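Alpha-rhamnosidase (Dictyoglomus thermophilum, PDB 6I60) probably hydrolyses alpha-L-rhamnosides, releasing the terminal non-reducing alpha-L-rhamnose unit. Local coordinates at residues Y195-G200 with K225-T230; E340-I345 with Y527-N532; G45-N50 with G138-E143; S283-K288 with A327-P332; L249-Y254 with D261-I266. All coordinates share one frame; numbering follows the deposited sequence.

Contact 1 of 5, residues Y195-G200 with K225-T230; sequences YIAGLG and KRVLYT
Y229 swings CG between its own backbone N and carbonyl carbon (chi1 72°), whereas Y195 turns CG away from its carbonyl carbon (chi1 -47°), and these two choices lay the rings side by side, pointing the same way. The pair belongs to neighbouring antiparallel strands, 189-199 and 226-233, in a five-stranded sheet of the rhamnosidase N-terminal domain. The rings do not stack: Y195 CD2 meets Y229 CE2 at 3.9 Å, each atom lying near the plane of the other ring at its edge. Alongside them the strands are locked at one hydrogen-bonded pair. I196 N donates to T230 O at 3.0 Å, and T230 N returns a bond to I196 O at 2.9 Å, both nearly straight and aimed almost along the carbonyl axes. Beyond this pair the chains part, the axes of the short segments running 119° apart, and apolar side chains take over from backbone bonds. The methyl of A197 sits against CB of Y229 at 3.6 Å. At the polar end, the Y229 hydroxyl makes an interdomain link to D47 OD1 and L139 N of the immunoglobulin-like domain. T230 OG1 is bonded separately to D217. Further along, L199 and V227 reach toward each other tip to tip. There both methyls of V227 find a partner: CG1 touches L199 CD2 at 3.7 Å, and CG2 touches L199 CD1 at 4.0 Å.

Contact 2 of 5, residues E340-I345 with Y527-N532; sequences EIYPPI and YRKYLN
This is an interdomain contact, in which the loop 340-345 between two strands rests on one face of helix 524-535 through a polar grip by E340 and an aliphatic-aromatic overlap by Y342. In the grip, N532 ND2 donates to E340 OE1 at 3.0 Å in a nearly straight bond (166°). The acceptor lies close to the amide plane, yet the donor approaches from above the carboxylate plane, for the two flat groups are turned 55° against each other. OE1 also takes a salt bridge from R226 of the strand beside the loop, which probably stabilises the carboxylate in its charged form. The other oxygen, E340 OE2, lies over the helix backbone, 3.5 Å from K529 CA. The helix is part of the six-hairpin glycosidase domain, the (alpha/alpha)6 barrel of this family, so E340 ties a loop of the N-terminal beta domain to the barrel. One residue of the helix serves the second half of the contact. K529 leaves the backbone with CG anti to N (chi1 177°) and then bends at chi2, drawing its methylenes across the Y342 ring. K529 CG stands 4.2 Å from the centroid of the Y342 ring, over the face and offset toward the rim, a CH-pi contact; farther along, K529 CD lies 3.7 Å from Y342 CE2. The ammonium passes beyond the ring to a salt bridge with D533 and to the carbonyl oxygens of Q220 and S492.

Contact 3 of 5, residues G45-N50 with G138-E143; sequences GVDKKN and GLMNEE
K49 lays the end of its aliphatic chain obliquely across the methyl group of M140, with K49 CD 3.5 Å from M140 CE. Both chains bend to meet, the methionine at chi2 and chi3, and M140 SD comes within 4.0 Å of D47 O. Deeper in, D47 holds the backbone of the opposite loop. D47 OD2 accepts from M140 N at 3.0 Å, with the donor above the carboxylate plane and the bond noticeably bent (142°). The chain reaches this position through G138, whose N donates to V46 O at 3.3 Å. That donor stands well above the carbonyl plane, so the bond is an imperfect continuation of the parallel pairing between strands 44-46 and 133-137, at one edge of the N-terminal immunoglobulin-like domain. G45 and G138 pass within 3.9 Å at their CA atoms, a closeness that absent side chains permit. The other oxygen of D47, OD1, is bonded to the hydroxyl of Y229, and G45 O accepts from S339 OG, both in the next domain. With a bond on each oxygen, this buried carboxylate has polar partners that probably stabilise its charged form.

Contact 4 of 5, residues S283-K288 with A327-P332; sequences SDESWK and AILAEP
An acid packed on an aliphatic branch is the odd feature here: E285 lays its carboxyl group against CD2 of L329. Its chain bends at chi2 (135°) and crosses the leucine at about a right angle, placing E285 CG 3.8 Å from the same L329 CD2. Both residues lie at the protein surface. The more regular half of the contact is backbone. A327 N donates to W287 O at 3.0 Å, nearly straight (162°) though tilted from the carbonyl plane, and A327 aims its methyl at the opposite segment, with A327 CB 4.3 Å from W287 CB. The carbonyl is presented by a type I beta turn, D284 to W287, whose own closing bond is weak. The turn also contains an Asx turn, which probably helps to hold it: D284 OD1 accepts from S286 N and also from S286 OG, the hydroxyl using the syn lone pair. E285 O is meanwhile bonded to ND2 of N326, the residue before A327 in the same strand. The turn joins strand 278-282 to strand 288-298, and the bond from A327 stands where strand 325-329 runs antiparallel to the latter. The W287 indole, held by NE1 to V282 O, packs inward between side chains of strands 150-151, 171-184 and 264-273.

Contact 5 of 5, residues L249-Y254 with D261-I266; sequences LGNGRY and DFPKLI
A loop linking two sheets of the N-terminal beta domain supplies this contact: strand 242-250 ends in a type II' beta turn, N251 to Y254, and the chain soon comes back to start strand 264-273. The short excursion is folded onto itself by Y254. A chi1 of -158° swings the ring away from the Y254 amide nitrogen and carries it along the returning chain. There F262 O lies in the ring plane at its edge, 3.3 Å from Y254 CE2. At the far end of the ring, K264 crosses at about a right angle and K264 NZ donates to Y254 OH at 2.9 Å, also in the ring plane. The ammonium has further acceptors: D261 OD2 forms a salt bridge with K264 NZ at 3.3 Å, long for a hydrogen bond, and E331 O offers a backbone carbonyl. Three anionic or polar oxygens thus share one lysine, which is kept beside the tyrosine. Elsewhere the packing is largely apolar, though L249 CD1 also lies against K264 O. L249 CD1 touches P263 CB at 3.9 Å and L265 CB at 3.9 Å, so that the leucine bridges the proline and the first part of the strand. The proline ring also meets N251, whose OD1 lies 3.7 Å from P263 CG while ND2 is bonded to A174 O of strand 171-184. Strand 242-250 runs antiparallel to strands 171-184 and 201-206, strand 264-273 lies against 189-199, and the Y254 ring reaches L199 of that last strand.

Read from the N terminus, the five contacts lie in series, with none nested or crossed. Contact 3 closes the long excursion through the immunoglobulin-like domain. Contact 1 then pairs two strands of the next domain, contact 5 shuts a short loop between sheets, and contact 4 brings a turn against a strand further on. Contact 2 spans the longest interval and joins this beta domain to the helical barrel. They also touch in space: the Y229 hydroxyl connects contacts 1 and 3, the R226–E340 salt bridge connects contacts 1 and 2, and the K264–E331 link connects contacts 5 and 4. Contacts 1 and 5 meet where strand 189-199 of the first lies beside strand 264-273 of the second.

Contact 1 of 5, residues Y195-G200 with K225-T230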
# COMPACT_ATOMS: atom_id res chain seq x y z
N TYR A 195 23.40 -0.63 10.62
CA TYR A 195 22.15 0.02 11.00
C TYR A 195 22.25 1.50 10.62
O TYR A 195 22.82 2.30 11.37
CB TYR A 195 21.86 -0.16 12.49
CG TYR A 195 22.05 -1.58 13.00
CD1 TYR A 195 23.31 -2.06 13.32
CD2 TYR A 195 20.96 -2.42 13.16
CE1 TYR A 195 23.48 -3.36 13.78
CE2 TYR A 195 21.12 -3.71 13.63
CZ TYR A 195 22.38 -4.18 13.93
OH TYR A 195 22.54 -5.46 14.40
N ILE A 196 21.69 1.86 9.47
CA ILE A 196 21.85 3.18 8.89
C ILE A 196 20.49 3.86 8.77
O ILE A 196 19.48 3.21 8.51
CB ILE A 196 22.54 3.10 7.51
CG1 ILE A 196 22.64 4.48 6.86
CG2 ILE A 196 21.83 2.11 6.61
CD1 ILE A 196 23.67 4.57 5.75
N ALA A 197 20.48 5.18 8.99
CA ALA A 197 19.32 6.03 8.73
C ALA A 197 19.86 7.29 8.06
O ALA A 197 20.26 8.25 8.74
CB ALA A 197 18.55 6.34 10.00
N GLY A 198 19.89 7.28 6.73
CA GLY A 198 20.33 8.44 5.98
C GLY A 198 19.18 9.31 5.53
O GLY A 198 18.36 8.89 4.70
N LEU A 199 19.09 10.52 6.07
CA LEU A 199 17.99 11.43 5.78
C LEU A 199 18.41 12.41 4.68
O LEU A 199 19.52 12.94 4.71
CB LEU A 199 17.58 12.20 7.04
CG LEU A 199 17.00 11.35 8.17
CD1 LEU A 199 16.16 12.21 9.09
CD2 LEU A 199 16.17 10.19 7.62
N GLY A 200 17.52 12.62 3.71
CA GLY A 200 16.24 11.93 3.65
C GLY A 200 16.33 10.64 2.86
O GLY A 200 15.50 9.74 3.02
N LYS A 225 9.10 13.20 14.46
CA LYS A 225 8.49 12.29 15.42
C LYS A 225 9.06 10.88 15.35
O LYS A 225 9.02 10.16 16.36
CB LYS A 225 6.97 12.22 15.20
CG LYS A 225 6.23 13.48 15.63
CD LYS A 225 5.27 13.18 16.78
CE LYS A 225 4.72 14.46 17.39
NZ LYS A 225 4.61 14.38 18.87
N ARG A 226 9.60 10.46 14.21
CA ARG A 226 10.13 9.12 14.07
C ARG A 226 10.96 9.03 12.81
O ARG A 226 10.60 9.62 11.78
CB ARG A 226 9.00 8.08 14.04
CG ARG A 226 9.26 6.89 13.14
CD ARG A 226 8.20 5.83 13.34
NE ARG A 226 6.87 6.43 13.26
CZ ARG A 226 5.89 5.96 12.51
NH1 ARG A 226 6.07 4.88 11.77
NH2 ARG A 226 4.72 6.58 12.51
N VAL A 227 12.08 8.30 12.89
CA VAL A 227 12.96 8.05 11.75
C VAL A 227 13.18 6.55 11.65
O VAL A 227 13.75 5.95 12.57
CB VAL A 227 14.30 8.79 11.88
CG1 VAL A 227 15.23 8.41 10.74
CG2 VAL A 227 14.09 10.29 11.94
N LEU A 228 12.72 5.95 10.55
CA LEU A 228 12.89 4.51 10.35
C LEU A 228 14.28 4.23 9.80
O LEU A 228 14.61 4.67 8.69
CB LEU A 228 11.82 3.97 9.41
CG LEU A 228 10.38 4.45 9.61
CD1 LEU A 228 9.54 4.13 8.39
CD2 LEU A 228 9.79 3.81 10.86
N TYR A 229 15.08 3.49 10.56
CA TYR A 229 16.40 3.07 10.10
C TYR A 229 16.32 1.67 9.51
O TYR A 229 15.43 0.88 9.84
CB TYR A 229 17.42 3.11 11.24
CG TYR A 229 17.26 2.04 12.29
CD1 TYR A 229 16.39 2.21 13.35
CD2 TYR A 229 17.98 0.85 12.22
CE1 TYR A 229 16.23 1.23 14.32
CE2 TYR A 229 17.83 -0.13 13.18
CZ TYR A 229 16.96 0.06 14.22
OH TYR A 229 16.81 -0.91 15.18
N THR A 230 17.25 1.37 8.61
CA THR A 230 17.32 0.08 7.94
C THR A 230 18.57 -0.67 8.39
O THR A 230 19.64 -0.08 8.56
CB THR A 230 17.34 0.26 6.42
OG1 THR A 230 16.24 1.08 6.02
CG2 THR A 230 17.25 -1.09 5.72

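Contact 2 of 5, residues E340-I345 with Y527-N532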
# COMPACT_ATOMS: atom_id res chain seq x y z
N GLU A 340 10.69 -0.65 11.44
CA GLU A 340 9.45 -1.33 11.11
C GLU A 340 9.69 -2.33 9.99
O GLU A 340 10.49 -2.09 9.08
CB GLU A 340 8.37 -0.33 10.69
CG GLU A 340 7.94 0.62 11.80
CD GLU A 340 6.49 1.03 11.69
OE1 GLU A 340 6.20 2.24 11.76
OE2 GLU A 340 5.63 0.13 11.53
N ILE A 341 8.99 -3.46 10.06
CA ILE A 341 9.08 -4.51 9.05
C ILE A 341 7.93 -4.27 8.07
O ILE A 341 6.77 -4.55 8.38
CB ILE A 341 9.03 -5.91 9.66
CG1 ILE A 341 9.96 -5.99 10.88
CG2 ILE A 341 9.40 -6.95 8.63
CD1 ILE A 341 11.42 -6.08 10.52
N TYR A 342 8.26 -3.75 6.90
CA TYR A 342 7.27 -3.45 5.87
C TYR A 342 7.97 -3.49 4.52
O TYR A 342 9.19 -3.33 4.44
CB TYR A 342 6.61 -2.09 6.11
CG TYR A 342 7.47 -0.89 5.78
CD1 TYR A 342 8.72 -0.71 6.37
CD2 TYR A 342 7.03 0.08 4.89
CE1 TYR A 342 9.50 0.39 6.07
CE2 TYR A 342 7.80 1.19 4.58
CZ TYR A 342 9.04 1.33 5.18
OH TYR A 342 9.82 2.43 4.89
N PRO A 343 7.22 -3.72 3.44
CA PRO A 343 7.84 -3.80 2.11
C PRO A 343 8.52 -2.49 1.75
O PRO A 343 7.92 -1.41 1.84
CB PRO A 343 6.65 -4.09 1.18
CG PRO A 343 5.64 -4.73 2.07
CD PRO A 343 5.79 -4.07 3.40
N PRO A 344 9.79 -2.54 1.35
CA PRO A 344 10.50 -1.33 0.94
C PRO A 344 10.26 -1.01 -0.54
O PRO A 344 9.66 -1.79 -1.28
CB PRO A 344 11.97 -1.70 1.18
CG PRO A 344 12.02 -3.18 0.93
CD PRO A 344 10.66 -3.73 1.32
N ILE A 345 10.76 0.15 -0.94
CA ILE A 345 10.69 0.57 -2.33
C ILE A 345 11.82 -0.10 -3.10
O ILE A 345 12.98 -0.06 -2.67
CB ILE A 345 10.76 2.10 -2.44
CG1 ILE A 345 9.58 2.74 -1.73
CG2 ILE A 345 10.83 2.52 -3.90
CD1 ILE A 345 9.90 4.08 -1.10
N TYR A 527 0.22 -1.15 5.70
CA TYR A 527 -0.76 -0.35 6.43
C TYR A 527 -0.40 -0.22 7.90
O TYR A 527 -0.74 0.79 8.53
CB TYR A 527 -2.15 -0.96 6.26
CG TYR A 527 -2.78 -0.64 4.92
CD1 TYR A 527 -2.58 0.59 4.32
CD2 TYR A 527 -3.56 -1.58 4.26
CE1 TYR A 527 -3.14 0.89 3.10
CE2 TYR A 527 -4.14 -1.29 3.04
CZ TYR A 527 -3.92 -0.06 2.46
OH TYR A 527 -4.49 0.23 1.24
N ARG A 528 0.27 -1.22 8.47
CA ARG A 528 0.72 -1.12 9.85
C ARG A 528 1.70 0.04 10.02
O ARG A 528 1.67 0.75 11.03
CB ARG A 528 1.34 -2.43 10.30
CG ARG A 528 0.34 -3.45 10.82
CD ARG A 528 1.01 -4.80 11.06
NE ARG A 528 1.08 -5.13 12.48
CZ ARG A 528 2.22 -5.35 13.14
NH1 ARG A 528 3.38 -5.27 12.50
NH2 ARG A 528 2.19 -5.64 14.43
N LYS A 529 2.58 0.23 9.04
CA LYS A 529 3.49 1.37 9.07
C LYS A 529 2.73 2.68 8.87
O LYS A 529 3.04 3.68 9.52
CB LYS A 529 4.58 1.21 8.01
CG LYS A 529 5.54 2.38 7.91
CD LYS A 529 5.36 3.13 6.61
CE LYS A 529 6.42 4.21 6.44
NZ LYS A 529 5.84 5.46 5.87
N TYR A 530 1.74 2.68 7.97
CA TYR A 530 0.99 3.90 7.72
C TYR A 530 0.07 4.23 8.90
O TYR A 530 -0.15 5.41 9.21
CB TYR A 530 0.18 3.77 6.43
CG TYR A 530 -0.46 5.07 5.99
CD1 TYR A 530 0.31 6.22 5.80
CD2 TYR A 530 -1.83 5.16 5.78
CE1 TYR A 530 -0.27 7.41 5.39
CE2 TYR A 530 -2.42 6.35 5.38
CZ TYR A 530 -1.64 7.47 5.19
OH TYR A 530 -2.22 8.65 4.79
N LEU A 531 -0.49 3.21 9.54
CA LEU A 531 -1.30 3.44 10.74
C LEU A 531 -0.48 4.09 11.84
O LEU A 531 -1.00 4.90 12.62
CB LEU A 531 -1.90 2.13 11.23
CG LEU A 531 -3.23 1.73 10.58
CD1 LEU A 531 -3.76 0.43 11.18
CD2 LEU A 531 -4.25 2.85 10.74
N ASN A 532 0.81 3.76 11.92
CA ASN A 532 1.69 4.45 12.85
C ASN A 532 1.88 5.91 12.45
O ASN A 532 1.96 6.79 13.30
CB ASN A 532 3.04 3.74 12.94
CG ASN A 532 2.98 2.49 13.78
OD1 ASN A 532 2.12 2.34 14.65
ND2 ASN A 532 3.91 1.57 13.53

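Contact 3 of 5, residues G45-N50 with G138-E143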
# COMPACT_ATOMS: atom_id res chain seq x y z
N GLY A 45 15.68 -7.21 11.54
CA GLY A 45 15.54 -5.91 12.16
C GLY A 45 14.25 -5.72 12.92
O GLY A 45 13.67 -4.62 12.92
N VAL A 46 13.78 -6.77 13.59
CA VAL A 46 12.55 -6.69 14.37
C VAL A 46 12.81 -5.82 15.59
O VAL A 46 13.60 -6.18 16.47
CB VAL A 46 12.05 -8.08 14.76
CG1 VAL A 46 10.60 -8.01 15.23
CG2 VAL A 46 12.18 -9.04 13.60
N ASP A 47 12.16 -4.66 15.65
CA ASP A 47 12.26 -3.78 16.81
C ASP A 47 11.06 -3.89 17.74
O ASP A 47 11.15 -3.44 18.89
CB ASP A 47 12.42 -2.32 16.36
CG ASP A 47 13.87 -1.90 16.28
OD1 ASP A 47 14.13 -0.70 16.01
OD2 ASP A 47 14.76 -2.76 16.47
N LYS A 48 9.96 -4.48 17.28
CA LYS A 48 8.81 -4.71 18.15
C LYS A 48 9.18 -5.70 19.24
O LYS A 48 9.64 -6.81 18.95
CB LYS A 48 7.63 -5.24 17.32
CG LYS A 48 6.49 -4.26 17.17
CD LYS A 48 5.19 -4.97 16.82
CE LYS A 48 3.99 -4.06 17.00
NZ LYS A 48 4.11 -2.81 16.21
N LYS A 49 8.99 -5.30 20.50
CA LYS A 49 9.29 -6.19 21.61
C LYS A 49 8.37 -7.40 21.61
O LYS A 49 8.76 -8.48 22.07
CB LYS A 49 9.18 -5.44 22.94
CG LYS A 49 10.10 -4.24 23.05
CD LYS A 49 11.42 -4.60 23.71
CE LYS A 49 12.36 -3.41 23.78
NZ LYS A 49 11.87 -2.36 24.72
N ASN A 50 7.15 -7.25 21.10
CA ASN A 50 6.19 -8.34 20.97
C ASN A 50 5.77 -8.45 19.51
O ASN A 50 4.70 -7.96 19.12
CB ASN A 50 4.97 -8.13 21.87
CG ASN A 50 5.36 -7.91 23.32
OD1 ASN A 50 5.91 -6.87 23.68
ND2 ASN A 50 5.07 -8.89 24.17
N GLY A 138 16.77 -5.82 15.67
CA GLY A 138 17.62 -4.73 15.27
C GLY A 138 18.29 -4.13 16.48
O GLY A 138 18.74 -4.84 17.35
N LEU A 139 18.30 -2.80 16.57
CA LEU A 139 18.94 -2.12 17.69
C LEU A 139 18.05 -2.04 18.88
O LEU A 139 18.51 -1.71 19.94
CB LEU A 139 19.38 -0.73 17.32
CG LEU A 139 20.74 -0.74 16.65
CD1 LEU A 139 21.52 0.48 17.01
CD2 LEU A 139 21.50 -1.96 17.08
N MET A 140 16.78 -2.32 18.67
CA MET A 140 15.77 -2.41 19.67
C MET A 140 15.55 -1.20 20.48
O MET A 140 16.07 -1.04 21.57
CB MET A 140 16.00 -3.61 20.56
CG MET A 140 15.71 -4.92 19.88
SD MET A 140 14.14 -5.54 20.45
CE MET A 140 14.42 -5.47 22.20
N ASN A 141 14.67 -0.39 19.94
CA ASN A 141 14.25 0.81 20.58
C ASN A 141 15.43 1.66 21.06
O ASN A 141 15.58 1.87 22.25
CB ASN A 141 13.26 0.50 21.74
CG ASN A 141 12.14 -0.47 21.34
OD1 ASN A 141 12.36 -1.51 20.74
ND2 ASN A 141 10.92 -0.13 21.73
N GLU A 142 16.27 2.08 20.13
CA GLU A 142 17.36 2.99 20.40
C GLU A 142 18.21 2.62 21.60
O GLU A 142 18.61 3.48 22.39
CB GLU A 142 16.74 4.36 20.59
CG GLU A 142 17.68 5.54 20.57
CD GLU A 142 16.91 6.82 20.70
OE1 GLU A 142 16.00 7.03 19.89
OE2 GLU A 142 17.18 7.60 21.63
N GLU A 143 18.50 1.33 21.72
CA GLU A 143 19.24 0.76 22.85
C GLU A 143 20.69 1.24 22.80
O GLU A 143 21.59 0.54 22.34
CB GLU A 143 19.15 -0.76 22.84
CG GLU A 143 18.37 -1.34 24.00
CD GLU A 143 19.22 -1.53 25.25
OE1 GLU A 143 18.80 -2.29 26.14
OE2 GLU A 143 20.31 -0.92 25.34

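Contact 4 of 5, residues S283-K288 with A327-P332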
# COMPACT_ATOMS: atom_id res chain seq x y z
N SER A 283 29.44 6.39 13.59
CA SER A 283 29.61 7.64 12.86
C SER A 283 30.02 8.75 13.83
O SER A 283 29.37 8.96 14.86
CB SER A 283 28.32 8.02 12.13
OG SER A 283 27.18 7.86 12.96
N ASP A 284 31.10 9.45 13.49
CA ASP A 284 31.62 10.52 14.33
C ASP A 284 32.41 11.48 13.45
O ASP A 284 32.29 11.45 12.22
CB ASP A 284 32.46 9.93 15.48
CG ASP A 284 33.61 9.08 14.97
OD1 ASP A 284 34.41 9.59 14.16
OD2 ASP A 284 33.72 7.91 15.39
N GLU A 285 33.23 12.33 14.07
CA GLU A 285 34.00 13.32 13.33
C GLU A 285 35.21 12.74 12.62
O GLU A 285 35.81 13.43 11.79
CB GLU A 285 34.45 14.44 14.27
CG GLU A 285 33.32 15.28 14.83
CD GLU A 285 33.47 15.52 16.32
OE1 GLU A 285 34.05 16.56 16.70
OE2 GLU A 285 33.01 14.67 17.11
N SER A 286 35.59 11.50 12.92
CA SER A 286 36.67 10.86 12.19
C SER A 286 36.28 10.51 10.76
O SER A 286 37.13 10.03 10.00
CB SER A 286 37.13 9.60 12.92
OG SER A 286 36.25 8.51 12.68
N TRP A 287 35.03 10.75 10.37
CA TRP A 287 34.57 10.47 9.02
C TRP A 287 34.97 11.59 8.07
O TRP A 287 34.92 12.77 8.43
CB TRP A 287 33.06 10.29 8.99
CG TRP A 287 32.58 9.00 9.57
CD1 TRP A 287 32.94 8.44 10.76
CD2 TRP A 287 31.64 8.10 8.97
NE1 TRP A 287 32.29 7.25 10.94
CE2 TRP A 287 31.48 7.02 9.86
CE3 TRP A 287 30.91 8.10 7.78
CZ2 TRP A 287 30.63 5.95 9.59
CZ3 TRP A 287 30.07 7.05 7.51
CH2 TRP A 287 29.93 5.98 8.42
N LYS A 288 35.35 11.22 6.86
CA LYS A 288 35.62 12.19 5.82
C LYS A 288 34.38 12.41 4.96
O LYS A 288 33.46 11.58 4.94
CB LYS A 288 36.80 11.74 4.95
CG LYS A 288 38.14 11.80 5.66
CD LYS A 288 38.33 13.13 6.38
CE LYS A 288 39.80 13.42 6.63
NZ LYS A 288 40.47 13.99 5.43
N ALA A 327 33.67 15.41 8.86
CA ALA A 327 32.27 15.63 9.16
C ALA A 327 32.12 16.28 10.53
O ALA A 327 33.00 16.19 11.40
CB ALA A 327 31.49 14.31 9.12
N ILE A 328 30.98 16.94 10.73
CA ILE A 328 30.66 17.60 11.98
C ILE A 328 29.40 16.96 12.57
O ILE A 328 28.68 16.23 11.90
CB ILE A 328 30.47 19.12 11.81
CG1 ILE A 328 29.08 19.44 11.26
CG2 ILE A 328 31.55 19.69 10.91
CD1 ILE A 328 28.78 20.92 11.19
N LEU A 329 29.15 17.25 13.84
CA LEU A 329 27.97 16.73 14.51
C LEU A 329 26.71 17.40 13.96
O LEU A 329 26.71 18.58 13.62
CB LEU A 329 28.06 16.97 16.02
CG LEU A 329 29.04 16.12 16.83
CD1 LEU A 329 29.10 14.69 16.31
CD2 LEU A 329 30.41 16.76 16.83
N ALA A 330 25.63 16.62 13.89
CA ALA A 330 24.34 17.12 13.44
C ALA A 330 23.38 17.22 14.61
O ALA A 330 23.44 16.44 15.56
CB ALA A 330 23.73 16.20 12.38
N GLU A 331 22.50 18.20 14.54
CA GLU A 331 21.36 18.20 15.43
C GLU A 331 20.45 17.05 15.02
O GLU A 331 20.06 16.97 13.85
CB GLU A 331 20.62 19.53 15.36
CG GLU A 331 21.15 20.58 16.32
CD GLU A 331 20.05 21.45 16.89
OE1 GLU A 331 19.13 20.90 17.53
OE2 GLU A 331 20.11 22.69 16.70
N PRO A 332 20.11 16.13 15.92
CA PRO A 332 19.26 15.00 15.55
C PRO A 332 17.92 15.47 15.00
O PRO A 332 17.48 16.59 15.31
CB PRO A 332 19.07 14.23 16.87
CG PRO A 332 19.48 15.20 17.95
CD PRO A 332 20.52 16.08 17.34

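Contact 5 of 5, residues L249-Y254 with D261-I266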
# COMPACT_ATOMS: atom_id res chain seq x y z
N LEU A 249 24.20 10.93 0.48
CA LEU A 249 22.93 11.42 1.01
C LEU A 249 22.13 12.16 -0.05
O LEU A 249 22.68 12.95 -0.82
CB LEU A 249 23.16 12.34 2.21
CG LEU A 249 23.62 11.67 3.50
CD1 LEU A 249 23.61 12.67 4.64
CD2 LEU A 249 22.75 10.47 3.84
N GLY A 250 20.83 11.89 -0.09
CA GLY A 250 19.91 12.62 -0.94
C GLY A 250 18.92 13.43 -0.12
O GLY A 250 18.75 13.18 1.07
N ASN A 251 18.26 14.41 -0.75
CA ASN A 251 17.33 15.26 -0.02
C ASN A 251 16.02 14.53 0.27
O ASN A 251 15.67 14.30 1.44
CB ASN A 251 17.06 16.55 -0.81
CG ASN A 251 18.33 17.25 -1.24
OD1 ASN A 251 19.44 16.86 -0.86
ND2 ASN A 251 18.18 18.29 -2.04
N GLY A 252 15.28 14.18 -0.77
CA GLY A 252 14.01 13.51 -0.61
C GLY A 252 12.97 14.41 0.03
O GLY A 252 12.65 15.47 -0.51
N ARG A 253 12.44 13.99 1.17
CA ARG A 253 11.46 14.78 1.90
C ARG A 253 12.05 15.54 3.08
O ARG A 253 11.38 16.41 3.64
CB ARG A 253 10.32 13.87 2.40
CG ARG A 253 9.35 13.46 1.31
CD ARG A 253 8.03 14.18 1.47
NE ARG A 253 7.04 13.77 0.48
CZ ARG A 253 6.85 14.37 -0.69
NH1 ARG A 253 7.59 15.42 -1.02
NH2 ARG A 253 5.92 13.93 -1.52
N TYR A 254 13.30 15.24 3.46
CA TYR A 254 13.99 15.98 4.52
C TYR A 254 14.53 17.27 3.92
O TYR A 254 15.72 17.42 3.64
CB TYR A 254 15.10 15.12 5.13
CG TYR A 254 15.52 15.55 6.52
CD1 TYR A 254 14.73 15.26 7.63
CD2 TYR A 254 16.71 16.24 6.72
CE1 TYR A 254 15.12 15.64 8.90
CE2 TYR A 254 17.10 16.63 7.99
CZ TYR A 254 16.30 16.33 9.08
OH TYR A 254 16.68 16.71 10.34
N ASP A 261 15.87 20.03 8.20
CA ASP A 261 17.22 20.55 8.02
C ASP A 261 17.84 19.96 6.75
O ASP A 261 17.18 19.26 5.97
CB ASP A 261 18.05 20.25 9.27
CG ASP A 261 19.27 21.13 9.38
OD1 ASP A 261 19.31 22.18 8.70
OD2 ASP A 261 20.20 20.78 10.14
N PHE A 262 19.12 20.25 6.55
CA PHE A 262 19.87 19.66 5.45
C PHE A 262 20.15 18.19 5.74
O PHE A 262 20.02 17.74 6.88
CB PHE A 262 21.17 20.44 5.23
CG PHE A 262 20.95 21.82 4.68
CD1 PHE A 262 20.47 21.99 3.39
CD2 PHE A 262 21.23 22.94 5.44
CE1 PHE A 262 20.27 23.26 2.88
CE2 PHE A 262 21.03 24.21 4.94
CZ PHE A 262 20.55 24.37 3.65
N PRO A 263 20.52 17.41 4.72
CA PRO A 263 20.71 15.96 4.92
C PRO A 263 21.74 15.66 6.00
O PRO A 263 22.77 16.32 6.11
CB PRO A 263 21.17 15.47 3.55
CG PRO A 263 20.58 16.43 2.59
CD PRO A 263 20.59 17.76 3.29
N LYS A 264 21.45 14.64 6.81
CA LYS A 264 22.32 14.19 7.88
C LYS A 264 22.39 12.67 7.85
O LYS A 264 21.62 12.00 7.14
CB LYS A 264 21.84 14.69 9.24
CG LYS A 264 20.35 14.92 9.32
CD LYS A 264 19.97 15.69 10.58
CE LYS A 264 19.92 17.19 10.31
NZ LYS A 264 19.09 17.89 11.32
N LEU A 265 23.31 12.10 8.63
CA LEU A 265 23.60 10.68 8.56
C LEU A 265 23.92 10.12 9.94
O LEU A 265 24.69 10.72 10.70
CB LEU A 265 24.77 10.40 7.61
CG LEU A 265 25.32 8.97 7.58
CD1 LEU A 265 24.25 8.01 7.09
CD2 LEU A 265 26.56 8.90 6.71
N ILE A 266 23.34 8.96 10.25
CA ILE A 266 23.70 8.18 11.42
C ILE A 266 23.83 6.72 10.99
O ILE A 266 23.04 6.24 10.17
CB ILE A 266 22.68 8.33 12.57
CG1 ILE A 266 23.24 7.71 13.86
CG2 ILE A 266 21.35 7.70 12.21
CD1 ILE A 266 22.61 8.25 15.13